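Local coordinates for thymidylate synthase (Enterobacteria phage T4, PDB 1TIS), which catalyses the reductive methylation of dUMP to dTMP with methylenetetrahydrofolate as one-carbon donor, as a homodimer in the pathway to dTTP, at residues A[57-62]-A[191-196]; A[114-119]-A[139-144]; A[121-126]-A[256-261]; A[127-132]-A[202-207]; A[167-172]-A[197-202]. All blocks are in the same frame, centred on the assembly; numbering follows the deposited sequence.

Interaction 1 (A[57-62]-A[191-196])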
# COMPACT_ATOMS: atom_id res chain seq x y z
N ALA A 57 6.06 15.20 17.91
CA ALA A 57 5.33 16.44 17.65
C ALA A 57 4.75 16.59 16.28
O ALA A 57 3.81 17.34 16.07
CB ALA A 57 6.17 17.67 17.81
N GLU A 58 5.38 15.89 15.34
CA GLU A 58 4.90 15.86 13.99
C GLU A 58 3.68 14.97 14.03
O GLU A 58 2.67 15.40 13.47
CB GLU A 58 5.91 15.29 13.07
CG GLU A 58 5.33 15.19 11.69
CD GLU A 58 6.38 14.81 10.68
OE1 GLU A 58 7.19 15.68 10.38
OE2 GLU A 58 6.39 13.67 10.22
N LEU A 59 3.74 13.78 14.66
CA LEU A 59 2.59 12.89 14.71
C LEU A 59 1.40 13.58 15.33
O LEU A 59 0.32 13.48 14.76
CB LEU A 59 2.90 11.64 15.51
CG LEU A 59 1.75 10.73 16.02
CD1 LEU A 59 1.14 9.91 14.89
CD2 LEU A 59 2.29 9.86 17.14
N ILE A 60 1.53 14.30 16.44
CA ILE A 60 0.33 14.89 17.04
C ILE A 60 -0.30 15.95 16.14
O ILE A 60 -1.52 16.02 15.98
CB ILE A 60 0.74 15.47 18.39
CG1 ILE A 60 1.19 14.31 19.33
CG2 ILE A 60 -0.43 16.32 18.94
CD1 ILE A 60 2.25 14.63 20.41
N TRP A 61 0.56 16.74 15.50
CA TRP A 61 0.19 17.81 14.59
C TRP A 61 -0.57 17.21 13.42
O TRP A 61 -1.68 17.64 13.08
CB TRP A 61 1.51 18.51 14.23
CG TRP A 61 1.48 19.54 13.13
CD1 TRP A 61 0.78 20.69 13.30
CD2 TRP A 61 2.05 19.42 11.90
NE1 TRP A 61 0.90 21.32 12.15
CE2 TRP A 61 1.65 20.60 11.30
CE3 TRP A 61 2.83 18.53 11.19
CZ2 TRP A 61 2.02 20.90 10.00
CZ3 TRP A 61 3.19 18.83 9.89
CH2 TRP A 61 2.80 20.00 9.30
N PHE A 62 0.00 16.16 12.84
CA PHE A 62 -0.60 15.34 11.80
C PHE A 62 -2.03 14.99 12.20
O PHE A 62 -2.97 15.33 11.48
CB PHE A 62 0.26 14.08 11.65
CG PHE A 62 1.47 14.16 10.73
CD1 PHE A 62 1.95 15.37 10.27
CD2 PHE A 62 2.00 13.00 10.24
CE1 PHE A 62 2.95 15.40 9.33
CE2 PHE A 62 3.00 13.03 9.30
CZ PHE A 62 3.47 14.24 8.84
N TYR A 191 4.63 5.42 13.45
CA TYR A 191 3.48 4.54 13.54
C TYR A 191 3.53 3.65 14.78
O TYR A 191 2.46 3.26 15.27
CB TYR A 191 3.39 3.69 12.30
CG TYR A 191 2.94 4.49 11.09
CD1 TYR A 191 1.63 4.90 10.93
CD2 TYR A 191 3.87 4.84 10.14
CE1 TYR A 191 1.26 5.67 9.83
CE2 TYR A 191 3.50 5.60 9.03
CZ TYR A 191 2.20 6.02 8.88
OH TYR A 191 1.90 6.82 7.79
N ALA A 192 4.69 3.28 15.36
CA ALA A 192 4.79 2.55 16.64
C ALA A 192 4.01 3.29 17.73
O ALA A 192 3.23 2.69 18.48
CB ALA A 192 6.23 2.49 17.08
N THR A 193 4.21 4.62 17.80
CA THR A 193 3.47 5.48 18.71
C THR A 193 2.05 5.45 18.18
O THR A 193 1.20 5.11 19.01
CB THR A 193 4.05 6.90 18.72
OG1 THR A 193 5.46 6.77 18.91
CG2 THR A 193 3.55 7.76 19.86
N LEU A 194 1.68 5.66 16.90
CA LEU A 194 0.27 5.55 16.46
C LEU A 194 -0.45 4.24 16.81
O LEU A 194 -1.65 4.26 17.12
CB LEU A 194 0.07 5.69 14.95
CG LEU A 194 -0.80 6.81 14.32
CD1 LEU A 194 -1.64 6.18 13.23
CD2 LEU A 194 -1.74 7.47 15.31
N VAL A 195 0.19 3.06 16.84
CA VAL A 195 -0.55 1.87 17.23
C VAL A 195 -0.66 1.90 18.75
O VAL A 195 -1.53 1.27 19.32
CB VAL A 195 0.17 0.61 16.71
CG1 VAL A 195 1.52 0.54 17.29
CG2 VAL A 195 -0.56 -0.66 17.12
N HIS A 196 0.18 2.64 19.46
CA HIS A 196 -0.01 2.80 20.90
C HIS A 196 -1.22 3.65 21.29
O HIS A 196 -2.08 3.26 22.08
CB HIS A 196 1.24 3.42 21.53
CG HIS A 196 2.20 2.32 21.89
ND1 HIS A 196 2.99 1.67 21.07
CD2 HIS A 196 2.32 1.80 23.16
CE1 HIS A 196 3.60 0.76 21.79
NE2 HIS A 196 3.19 0.84 23.03
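L59 on helix 53-64 projects onto T193 and L194 of helix 184-202, a helix-helix contact in the interior of the thymidylate synthase fold; helix 184-202 is also the helix of a beta-alpha-beta unit. The closest CA atoms, those of L59 and L194, lie 7.9 Å apart, and all three touching residues are buried.

The apolar part depends on one forked side chain. With CG anti to the backbone N (chi1 163°), L59 extends from its helix and divides its methyls between two consecutive residues. CD1 of L59 lies 3.7 Å from CG of L194 and almost as near to CD2 of that leucine. The other branch, CD2 of L59, rests 3.7 Å from CG2 of T193. The threonine thus turns its methyl to the contact, while its OG1 is hydrogen-bonded to the backbone O of A189 one turn earlier.

Aromatic groups stand beside this leucine contact. The ring of F62 stacks on Y109 and meets W113 edge-to-face, whereas Y191 stacks on W173. The side chain of L59 is about 9 Å from that of N187, a probable dUMP-binding residue earlier on helix 184-202.

No polar bond links the two segments; on 191-196 the imidazole is tied back to its own helix. ND1 of H196 donates to the backbone O of A192 over 2.8 Å, with an N-H...O angle of 162° and the acceptor in the imidazole plane; the backbone N of H196 reaches this same O from the opposite face of the carbonyl plane.

Interaction 2 (A[114-119]-A[139-144])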
# COMPACT_ATOMS: atom_id res chain seq x y z
N ARG A 114 -7.63 14.19 8.35
CA ARG A 114 -8.78 14.76 8.99
C ARG A 114 -9.81 15.23 8.01
O ARG A 114 -10.96 15.40 8.37
CB ARG A 114 -8.26 15.88 9.84
CG ARG A 114 -7.11 15.41 10.77
CD ARG A 114 -7.53 14.50 11.91
NE ARG A 114 -8.47 15.23 12.70
CZ ARG A 114 -9.57 14.69 13.17
NH1 ARG A 114 -9.75 13.38 13.17
NH2 ARG A 114 -10.48 15.45 13.75
N ASP A 115 -9.50 15.36 6.74
CA ASP A 115 -10.39 15.95 5.78
C ASP A 115 -10.21 15.40 4.37
O ASP A 115 -10.17 16.20 3.43
CB ASP A 115 -10.14 17.45 5.89
CG ASP A 115 -11.02 18.36 5.05
OD1 ASP A 115 -12.17 18.00 4.78
OD2 ASP A 115 -10.57 19.45 4.67
N PHE A 116 -10.17 14.11 4.05
CA PHE A 116 -10.06 13.76 2.65
C PHE A 116 -11.42 13.77 1.96
O PHE A 116 -12.23 12.83 1.91
CB PHE A 116 -9.40 12.44 2.55
CG PHE A 116 -8.97 11.96 1.17
CD1 PHE A 116 -9.80 11.96 0.07
CD2 PHE A 116 -7.73 11.36 1.06
CE1 PHE A 116 -9.43 11.36 -1.11
CE2 PHE A 116 -7.36 10.76 -0.12
CZ PHE A 116 -8.21 10.75 -1.21
N GLY A 117 -11.68 14.94 1.39
CA GLY A 117 -12.90 15.14 0.65
C GLY A 117 -14.08 15.34 1.60
O GLY A 117 -15.23 15.29 1.18
N GLY A 118 -13.75 15.67 2.87
CA GLY A 118 -14.75 15.86 3.90
C GLY A 118 -14.85 14.61 4.75
O GLY A 118 -15.51 14.65 5.78
N VAL A 119 -14.26 13.46 4.39
CA VAL A 119 -14.23 12.30 5.28
C VAL A 119 -13.19 12.62 6.36
O VAL A 119 -12.00 12.85 6.05
CB VAL A 119 -13.74 11.01 4.66
CG1 VAL A 119 -14.20 9.90 5.56
CG2 VAL A 119 -14.21 10.82 3.27
N ILE A 139 -8.73 1.47 6.84
CA ILE A 139 -7.61 2.02 6.03
C ILE A 139 -7.47 3.55 6.04
O ILE A 139 -8.55 4.15 6.01
CB ILE A 139 -7.83 1.54 4.56
CG1 ILE A 139 -8.03 0.06 4.52
CG2 ILE A 139 -6.64 1.91 3.70
CD1 ILE A 139 -8.02 -0.47 3.09
N VAL A 140 -6.35 4.30 6.09
CA VAL A 140 -6.46 5.73 5.85
C VAL A 140 -5.39 6.14 4.83
O VAL A 140 -4.19 6.09 5.00
CB VAL A 140 -6.38 6.65 7.19
CG1 VAL A 140 -6.66 5.80 8.39
CG2 VAL A 140 -5.08 7.38 7.39
N SER A 141 -5.88 6.43 3.65
CA SER A 141 -5.07 6.81 2.52
C SER A 141 -4.74 8.26 2.73
O SER A 141 -5.61 9.01 3.21
CB SER A 141 -5.89 6.64 1.26
OG SER A 141 -5.25 7.13 0.09
N ALA A 142 -3.54 8.67 2.38
CA ALA A 142 -3.16 10.07 2.48
C ALA A 142 -2.90 10.60 1.07
O ALA A 142 -2.94 11.80 0.81
CB ALA A 142 -1.88 10.22 3.30
N TRP A 143 -2.64 9.74 0.09
CA TRP A 143 -2.40 10.19 -1.26
C TRP A 143 -3.77 10.54 -1.81
O TRP A 143 -4.70 9.73 -1.86
CB TRP A 143 -1.77 9.06 -2.02
CG TRP A 143 -1.36 9.32 -3.45
CD1 TRP A 143 -2.16 8.93 -4.49
CD2 TRP A 143 -0.13 9.78 -3.85
NE1 TRP A 143 -1.43 9.11 -5.56
CE2 TRP A 143 -0.22 9.61 -5.22
CE3 TRP A 143 1.04 10.26 -3.30
CZ2 TRP A 143 0.85 9.92 -6.04
CZ3 TRP A 143 2.10 10.57 -4.13
CH2 TRP A 143 2.01 10.40 -5.49
N ASN A 144 -3.85 11.80 -2.16
CA ASN A 144 -5.05 12.35 -2.73
C ASN A 144 -4.68 12.79 -4.14
O ASN A 144 -4.15 13.89 -4.28
CB ASN A 144 -5.52 13.54 -1.86
CG ASN A 144 -6.87 14.09 -2.27
OD1 ASN A 144 -7.15 14.20 -3.46
ND2 ASN A 144 -7.78 14.45 -1.38
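This is an aromatic-amide stack between F116 and N144, formed by two irregular segments at the dimer interface of the thymidylate synthase fold. F116 begins a type I' beta turn ending at V119, in the short link between helices 109-114 and 121-131; N144 belongs to the loop that leads from helix 121-131 towards strand 157-164. The two glycines at the turn's centre, G117 and G118, both have positive phi, as such a turn requires.

The stack rests on three measurements. The ring and amide planes are 18° apart. ND2 of N144 sits 3.4 Å above the ring plane, over its centre. CB of N144 adds an off-centre CH-pi contact, 4.2 Å from the ring centroid of F116. Both side chains have CG anti to the backbone N (chi1 -170° for F116, -173° for N144), which carries ring and amide out towards each other from their chains. ND2 is also hydrogen-bonded to OE1 of Q112 and is thereby held above the ring.

P145 of the second subunit packs on F116, and W143 of that subunit on S141. Within the same chain, the side chain of W143 lies about 3 Å from that of R176, probably a dUMP-binding residue, and about 8 Å from that of C156, the probable nucleophile, so this loop approaches the active site. At the rim of the phenyl, near its plane, the carbonyl O of the chain's own W143 comes 3.3 Å from CE2 of F116.

Interaction 3 (A[121-126]-A[256-261])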
# COMPACT_ATOMS: atom_id res chain seq x y z
N GLN A 121 -11.20 10.93 8.27
CA GLN A 121 -10.76 9.55 8.44
C GLN A 121 -9.95 9.20 9.69
O GLN A 121 -9.67 8.01 9.83
CB GLN A 121 -10.02 9.12 7.16
CG GLN A 121 -8.74 9.77 6.64
CD GLN A 121 -8.42 9.25 5.25
OE1 GLN A 121 -8.70 8.10 4.92
NE2 GLN A 121 -7.90 9.99 4.31
N ILE A 122 -9.52 10.07 10.64
CA ILE A 122 -8.91 9.57 11.88
C ILE A 122 -10.10 9.22 12.73
O ILE A 122 -10.37 8.07 13.00
CB ILE A 122 -8.03 10.60 12.69
CG1 ILE A 122 -6.62 10.63 12.08
CG2 ILE A 122 -7.91 10.22 14.20
CD1 ILE A 122 -5.83 9.31 12.27
N ILE A 123 -10.89 10.20 13.12
CA ILE A 123 -12.05 9.95 13.94
C ILE A 123 -12.89 8.81 13.43
O ILE A 123 -13.30 8.04 14.30
CB ILE A 123 -12.84 11.27 14.02
CG1 ILE A 123 -12.45 11.75 15.39
CG2 ILE A 123 -14.33 11.20 13.73
CD1 ILE A 123 -13.02 13.13 15.70
N GLU A 124 -13.10 8.56 12.15
CA GLU A 124 -13.99 7.46 11.92
C GLU A 124 -13.36 6.07 11.78
O GLU A 124 -14.02 5.02 11.84
CB GLU A 124 -14.83 7.86 10.75
CG GLU A 124 -14.17 7.62 9.43
CD GLU A 124 -15.13 6.86 8.56
OE1 GLU A 124 -15.33 5.66 8.80
OE2 GLU A 124 -15.70 7.49 7.67
N VAL A 125 -12.05 5.98 11.65
CA VAL A 125 -11.39 4.69 11.54
C VAL A 125 -11.21 4.20 12.95
O VAL A 125 -11.02 3.01 13.15
CB VAL A 125 -9.99 4.79 10.82
CG1 VAL A 125 -8.74 5.16 11.70
CG2 VAL A 125 -9.84 3.41 10.20
N ILE A 126 -11.24 5.05 13.97
CA ILE A 126 -11.10 4.54 15.29
C ILE A 126 -12.46 4.03 15.69
O ILE A 126 -12.51 3.11 16.48
CB ILE A 126 -10.54 5.65 16.16
CG1 ILE A 126 -9.08 5.83 15.67
CG2 ILE A 126 -10.68 5.33 17.64
CD1 ILE A 126 -8.12 6.87 16.26
N GLU A 256 -14.03 12.69 21.59
CA GLU A 256 -13.61 13.26 22.85
C GLU A 256 -12.24 12.76 23.34
O GLU A 256 -11.51 13.41 24.13
CB GLU A 256 -14.72 12.92 23.80
CG GLU A 256 -14.74 13.68 25.06
CD GLU A 256 -14.56 15.15 24.82
OE1 GLU A 256 -15.48 15.79 24.29
OE2 GLU A 256 -13.48 15.64 25.14
N GLN A 257 -11.89 11.57 22.83
CA GLN A 257 -10.60 10.93 23.08
C GLN A 257 -9.47 11.60 22.31
O GLN A 257 -8.38 11.75 22.87
CB GLN A 257 -10.61 9.46 22.69
CG GLN A 257 -11.55 8.56 23.48
CD GLN A 257 -11.35 7.09 23.15
OE1 GLN A 257 -11.30 6.76 21.98
NE2 GLN A 257 -11.18 6.16 24.09
N LEU A 258 -9.64 11.99 21.02
CA LEU A 258 -8.58 12.74 20.35
C LEU A 258 -8.49 14.11 21.02
O LEU A 258 -7.38 14.60 21.20
CB LEU A 258 -8.84 13.07 18.87
CG LEU A 258 -8.31 12.37 17.59
CD1 LEU A 258 -8.82 13.18 16.41
CD2 LEU A 258 -6.79 12.36 17.48
N LYS A 259 -9.59 14.73 21.45
CA LYS A 259 -9.56 16.08 22.03
C LYS A 259 -8.53 16.16 23.14
O LYS A 259 -7.64 17.01 23.17
CB LYS A 259 -10.96 16.41 22.54
CG LYS A 259 -11.28 17.87 22.89
CD LYS A 259 -12.78 18.17 22.67
CE LYS A 259 -13.08 17.92 21.18
NZ LYS A 259 -14.49 18.03 20.87
N TYR A 260 -8.61 15.16 24.01
CA TYR A 260 -7.62 14.98 25.05
C TYR A 260 -6.26 14.65 24.47
O TYR A 260 -5.30 15.28 24.90
CB TYR A 260 -8.14 13.89 26.01
CG TYR A 260 -8.62 14.57 27.27
CD1 TYR A 260 -7.65 15.18 28.05
CD2 TYR A 260 -9.98 14.64 27.59
CE1 TYR A 260 -8.03 15.89 29.17
CE2 TYR A 260 -10.37 15.36 28.72
CZ TYR A 260 -9.37 15.96 29.46
OH TYR A 260 -9.67 16.67 30.58
N VAL A 261 -6.11 13.71 23.51
CA VAL A 261 -4.84 13.36 22.87
C VAL A 261 -4.06 14.61 22.53
O VAL A 261 -3.05 14.90 23.16
CB VAL A 261 -5.10 12.52 21.57
CG1 VAL A 261 -3.92 12.50 20.58
CG2 VAL A 261 -5.40 11.11 22.02
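L258 joins helix 254-262 to I122 and I123 on helix 121-131, and the first residue of 256-261 to face that helix is the one before it, Q257. The CB of Q257 points towards 121-126, but its side chain stays at the margin: OE1 is 4.6 Å from CG2 of I126. Its amide is engaged elsewhere, with NE2 donating to the backbone O atoms of F249 and M201 and OE1 taking a weak hydrogen bond from NZ of K130.

L258 follows and makes the close contacts. Its CD1 lies 3.8 Å from CG2 of I122 and 4.0 Å from CG1 of I123, so one methyl touches two consecutive isoleucines. CG and CD2 of L258 also approach CG2 of I122, at 4.0 and 4.1 Å respectively. That branch of I122 is the one anti to the backbone N, and the two side chains run at about a right angle to each other. The CA atoms of I123 and L258 are 7.8 Å apart. One turn on, V261 leans on L63 and makes no contact with 121-126.

Other helices flank the pair. L63 of helix 53-64 touches I122, L258 and V261, while R114 at the end of helix 109-114 lies against I122, I123 and L258. Farther along helix 121-131, I126 packs on V198, M201 and C202 of helix 184-202.

Interaction 4 (A[127-132]-A[202-207])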
# COMPACT_ATOMS: atom_id res chain seq x y z
N ASP A 127 -13.58 4.48 15.12
CA ASP A 127 -14.86 3.85 15.37
C ASP A 127 -14.89 2.45 14.73
O ASP A 127 -15.13 1.54 15.53
CB ASP A 127 -16.00 4.68 14.80
CG ASP A 127 -16.22 6.03 15.50
OD1 ASP A 127 -15.78 6.20 16.64
OD2 ASP A 127 -16.84 6.92 14.91
N ARG A 128 -14.63 2.13 13.44
CA ARG A 128 -14.65 0.74 12.93
C ARG A 128 -13.94 -0.22 13.86
O ARG A 128 -14.54 -1.25 14.17
CB ARG A 128 -13.97 0.56 11.57
CG ARG A 128 -14.60 1.45 10.50
CD ARG A 128 -14.58 0.87 9.06
NE ARG A 128 -15.68 -0.07 8.77
CZ ARG A 128 -16.48 0.07 7.71
NH1 ARG A 128 -16.31 1.04 6.81
NH2 ARG A 128 -17.49 -0.78 7.53
N ILE A 129 -12.77 0.13 14.41
CA ILE A 129 -12.03 -0.69 15.37
C ILE A 129 -12.86 -0.85 16.63
O ILE A 129 -12.92 -1.94 17.22
CB ILE A 129 -10.72 -0.10 15.89
CG1 ILE A 129 -9.95 0.77 14.88
CG2 ILE A 129 -9.95 -1.32 16.39
CD1 ILE A 129 -9.11 0.15 13.75
N LYS A 130 -13.47 0.23 17.09
CA LYS A 130 -14.30 0.18 18.27
C LYS A 130 -15.56 -0.65 18.03
O LYS A 130 -16.19 -1.15 18.97
CB LYS A 130 -14.84 1.53 18.71
CG LYS A 130 -13.97 2.72 19.02
CD LYS A 130 -13.10 2.55 20.23
CE LYS A 130 -12.56 3.92 20.50
NZ LYS A 130 -13.61 4.77 21.02
N LYS A 131 -15.96 -0.81 16.80
CA LYS A 131 -17.30 -1.22 16.60
C LYS A 131 -17.38 -2.42 15.70
O LYS A 131 -18.03 -3.35 16.10
CB LYS A 131 -17.92 0.07 16.08
CG LYS A 131 -19.40 0.28 15.90
CD LYS A 131 -19.50 1.52 15.02
CE LYS A 131 -19.66 2.79 15.84
NZ LYS A 131 -21.06 3.14 15.79
N LEU A 132 -16.80 -2.52 14.52
CA LEU A 132 -16.83 -3.74 13.74
C LEU A 132 -15.46 -4.43 13.79
O LEU A 132 -15.02 -4.88 12.74
CB LEU A 132 -17.22 -3.41 12.27
CG LEU A 132 -18.58 -3.69 11.61
CD1 LEU A 132 -19.59 -4.27 12.60
CD2 LEU A 132 -19.09 -2.37 11.05
N CYS A 202 -8.95 2.28 21.72
CA CYS A 202 -9.73 1.07 21.50
C CYS A 202 -9.61 0.03 22.63
O CYS A 202 -10.34 -0.96 22.68
CB CYS A 202 -9.29 0.53 20.11
SG CYS A 202 -9.56 1.69 18.76
N ASN A 203 -8.69 0.30 23.55
CA ASN A 203 -8.32 -0.56 24.65
C ASN A 203 -8.01 -1.99 24.17
O ASN A 203 -8.53 -3.06 24.50
CB ASN A 203 -9.44 -0.53 25.70
CG ASN A 203 -9.00 -1.09 27.07
OD1 ASN A 203 -9.76 -1.84 27.69
ND2 ASN A 203 -7.83 -0.79 27.64
N LEU A 204 -7.03 -1.95 23.30
CA LEU A 204 -6.53 -3.16 22.76
C LEU A 204 -5.05 -3.12 23.13
O LEU A 204 -4.47 -2.09 23.51
CB LEU A 204 -6.79 -3.16 21.25
CG LEU A 204 -8.21 -2.99 20.63
CD1 LEU A 204 -8.27 -3.63 19.27
CD2 LEU A 204 -9.24 -3.76 21.38
N ILE A 205 -4.46 -4.30 23.05
CA ILE A 205 -3.06 -4.50 23.35
C ILE A 205 -2.42 -4.17 22.02
O ILE A 205 -2.78 -4.74 20.99
CB ILE A 205 -2.72 -5.99 23.74
CG1 ILE A 205 -3.59 -6.53 24.91
CG2 ILE A 205 -1.24 -6.05 24.05
CD1 ILE A 205 -3.69 -5.74 26.24
N PRO A 206 -1.52 -3.21 21.97
CA PRO A 206 -0.73 -2.98 20.77
C PRO A 206 -0.08 -4.30 20.32
O PRO A 206 0.45 -5.08 21.12
CB PRO A 206 0.21 -1.88 21.23
CG PRO A 206 0.22 -1.93 22.74
CD PRO A 206 -1.22 -2.27 23.05
N GLY A 207 -0.19 -4.60 19.04
CA GLY A 207 0.27 -5.86 18.49
C GLY A 207 1.44 -5.73 17.60
O GLY A 207 2.50 -5.34 18.06
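I129 and K130 meet C202 and L204 through aliphatic carbons and a sulfur; no ring, amide or guanidinium of either segment presents a face or an edge to the contact. The guanidinium of R128, on the same helix but without part in the contact, forms a salt bridge through NE with OD2 of D135.

The sulfur is the centre of the contact. SG of C202 is 3.6 Å from CB of I129 and 3.9 Å from its CG2, lying against the branch point rather than against the end of the chain. With SG beside the backbone N (chi1 -59°), the thiol group reaches the last turn of helix 121-131. CG2 of I129 is shared, because CD1 of L204 approaches it at 4.1 Å.

K130 borders the sulfur with its methylenes: CD is 3.9 Å from both CA and SG of C202. Bends at chi2 (-66°) and chi4 (72°) then take the ammonium group away to OG1 of T254, its hydrogen-bond partner.

C202 ends helix 184-202, and N203 turns the chain with positive phi before strand 205-219 begins. R21 of the second subunit, a probable dUMP-binding residue, packs on R128 and L132. The arrangement is that of a beta-alpha-beta crossover whose helix-to-strand turn is covered by the C-terminal end of a neighbouring helix.

Interaction 5 (A[167-172]-A[197-202])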
# COMPACT_ATOMS: atom_id res chain seq x y z
N GLY A 167 -7.46 -9.27 20.48
CA GLY A 167 -6.92 -8.45 21.54
C GLY A 167 -5.67 -7.67 21.18
O GLY A 167 -5.07 -7.00 22.02
N TYR A 168 -5.24 -7.74 19.93
CA TYR A 168 -4.14 -6.90 19.52
C TYR A 168 -4.59 -6.07 18.30
O TYR A 168 -5.58 -6.35 17.61
CB TYR A 168 -2.94 -7.77 19.19
CG TYR A 168 -2.42 -8.64 20.33
CD1 TYR A 168 -2.96 -9.90 20.50
CD2 TYR A 168 -1.36 -8.24 21.13
CE1 TYR A 168 -2.44 -10.78 21.43
CE2 TYR A 168 -0.83 -9.13 22.06
CZ TYR A 168 -1.37 -10.40 22.21
OH TYR A 168 -0.82 -11.35 23.08
N LEU A 169 -3.90 -4.95 18.15
CA LEU A 169 -4.15 -4.03 17.07
C LEU A 169 -2.92 -4.11 16.23
O LEU A 169 -1.82 -4.17 16.77
CB LEU A 169 -4.29 -2.63 17.59
CG LEU A 169 -4.50 -1.53 16.61
CD1 LEU A 169 -5.82 -1.72 15.87
CD2 LEU A 169 -4.46 -0.24 17.37
N ASP A 170 -3.03 -4.12 14.92
CA ASP A 170 -1.83 -4.22 14.12
C ASP A 170 -1.88 -3.07 13.13
O ASP A 170 -3.00 -2.72 12.74
CB ASP A 170 -1.83 -5.56 13.40
CG ASP A 170 -1.99 -6.83 14.25
OD1 ASP A 170 -1.48 -6.91 15.37
OD2 ASP A 170 -2.62 -7.76 13.76
N LEU A 171 -0.76 -2.43 12.74
CA LEU A 171 -0.84 -1.39 11.74
C LEU A 171 0.16 -1.72 10.65
O LEU A 171 1.22 -2.26 10.94
CB LEU A 171 -0.47 -0.00 12.29
CG LEU A 171 -0.63 1.20 11.32
CD1 LEU A 171 -0.92 2.42 12.15
CD2 LEU A 171 0.61 1.46 10.47
N GLN A 172 -0.09 -1.36 9.40
CA GLN A 172 0.88 -1.56 8.32
C GLN A 172 0.92 -0.36 7.36
O GLN A 172 -0.08 -0.01 6.75
CB GLN A 172 0.52 -2.84 7.55
CG GLN A 172 1.28 -2.92 6.26
CD GLN A 172 1.03 -4.20 5.55
OE1 GLN A 172 2.01 -4.86 5.25
NE2 GLN A 172 -0.17 -4.66 5.28
N ILE A 197 -1.28 4.84 20.70
CA ILE A 197 -2.34 5.79 20.97
C ILE A 197 -3.63 5.10 20.54
O ILE A 197 -4.50 4.94 21.41
CB ILE A 197 -1.98 7.05 20.18
CG1 ILE A 197 -1.02 7.88 20.99
CG2 ILE A 197 -3.21 7.91 19.89
CD1 ILE A 197 -0.53 9.01 20.07
N VAL A 198 -3.77 4.56 19.32
CA VAL A 198 -5.04 3.95 18.97
C VAL A 198 -5.39 2.69 19.78
O VAL A 198 -6.56 2.46 20.12
CB VAL A 198 -5.04 3.64 17.49
CG1 VAL A 198 -6.49 3.28 17.07
CG2 VAL A 198 -4.57 4.84 16.68
N ALA A 199 -4.44 1.84 20.20
CA ALA A 199 -4.71 0.73 21.08
C ALA A 199 -5.14 1.32 22.39
O ALA A 199 -6.00 0.67 22.97
CB ALA A 199 -3.55 -0.06 21.41
N LYS A 200 -4.71 2.49 22.90
CA LYS A 200 -5.24 2.98 24.17
C LYS A 200 -6.68 3.51 24.07
O LYS A 200 -7.47 3.49 25.04
CB LYS A 200 -4.29 4.04 24.74
CG LYS A 200 -4.70 4.52 26.14
CD LYS A 200 -4.42 3.38 27.12
CE LYS A 200 -5.39 3.16 28.29
NZ LYS A 200 -4.96 1.98 29.05
N MET A 201 -7.11 3.96 22.90
CA MET A 201 -8.48 4.44 22.70
C MET A 201 -9.35 3.23 22.58
O MET A 201 -10.32 3.11 23.30
CB MET A 201 -8.67 5.25 21.42
CG MET A 201 -8.06 6.64 21.43
SD MET A 201 -7.94 7.25 19.74
CE MET A 201 -9.49 8.03 19.47
N CYS A 202 -8.95 2.28 21.72
CA CYS A 202 -9.73 1.07 21.50
C CYS A 202 -9.61 0.03 22.63
O CYS A 202 -10.34 -0.96 22.68
CB CYS A 202 -9.29 0.53 20.11
SG CYS A 202 -9.56 1.69 18.76
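CD2 of L169 presses on the helix backbone at V198 and A199, and this one methyl makes the whole close contact between segments 167-172 and 197-202. It lies 3.5 Å from the backbone N of A199, 3.8 Å from CA of A199 and 3.9 Å from CB of V198. CB of A199 stands slightly farther from this methyl, at 4.1 Å. A chi1 of 178° sets CG opposite the backbone N, so the leucine reaches out from the strand towards the helix. The small side chain of A199 is consistent with the close approach of the backbones, the CA atoms of L169 and A199 being 6.2 Å apart.

Elsewhere the fit relaxes. L171 also points its CB to the helix, yet stays 6.3 Å from residues 197-202 and packs on Y191 and L194 earlier in it; C202 comes no nearer to the strand segment than 5.6 Å. Y168 points away, and K200 is solvent-exposed.

Strand, helix and the parallel strand 205-219 form a beta-alpha-beta unit. The side-chain part of the contact is apolar, and the methyl lies against N of A199 without hydrogen bonding, so shape fit and burial of apolar surface hold the segments together, with no directional bond between them.

Helix 184-202 carries interactions 1 and 5, whose centres are 12 Å apart, and ends in interaction 4, which shares C202 with interaction 5 at a centre separation of 6 Å. There the backbone N of G207 probably bonds to O of L169, 2.8 Å away, pairing the parallel strands. Helix 121-131 joins interactions 3 and 4, while R114 touches both I122 and L258, tying interaction 2 to interaction 3. Nearest the probable dUMP site come interaction 2, whose W143 side chain is about 3 Å from that of R176, and interaction 1, with L59 about 9 Å from N187 between side chains. Interactions 4 and 5 come within about 10 Å of R137 and R136; interaction 3 lies away.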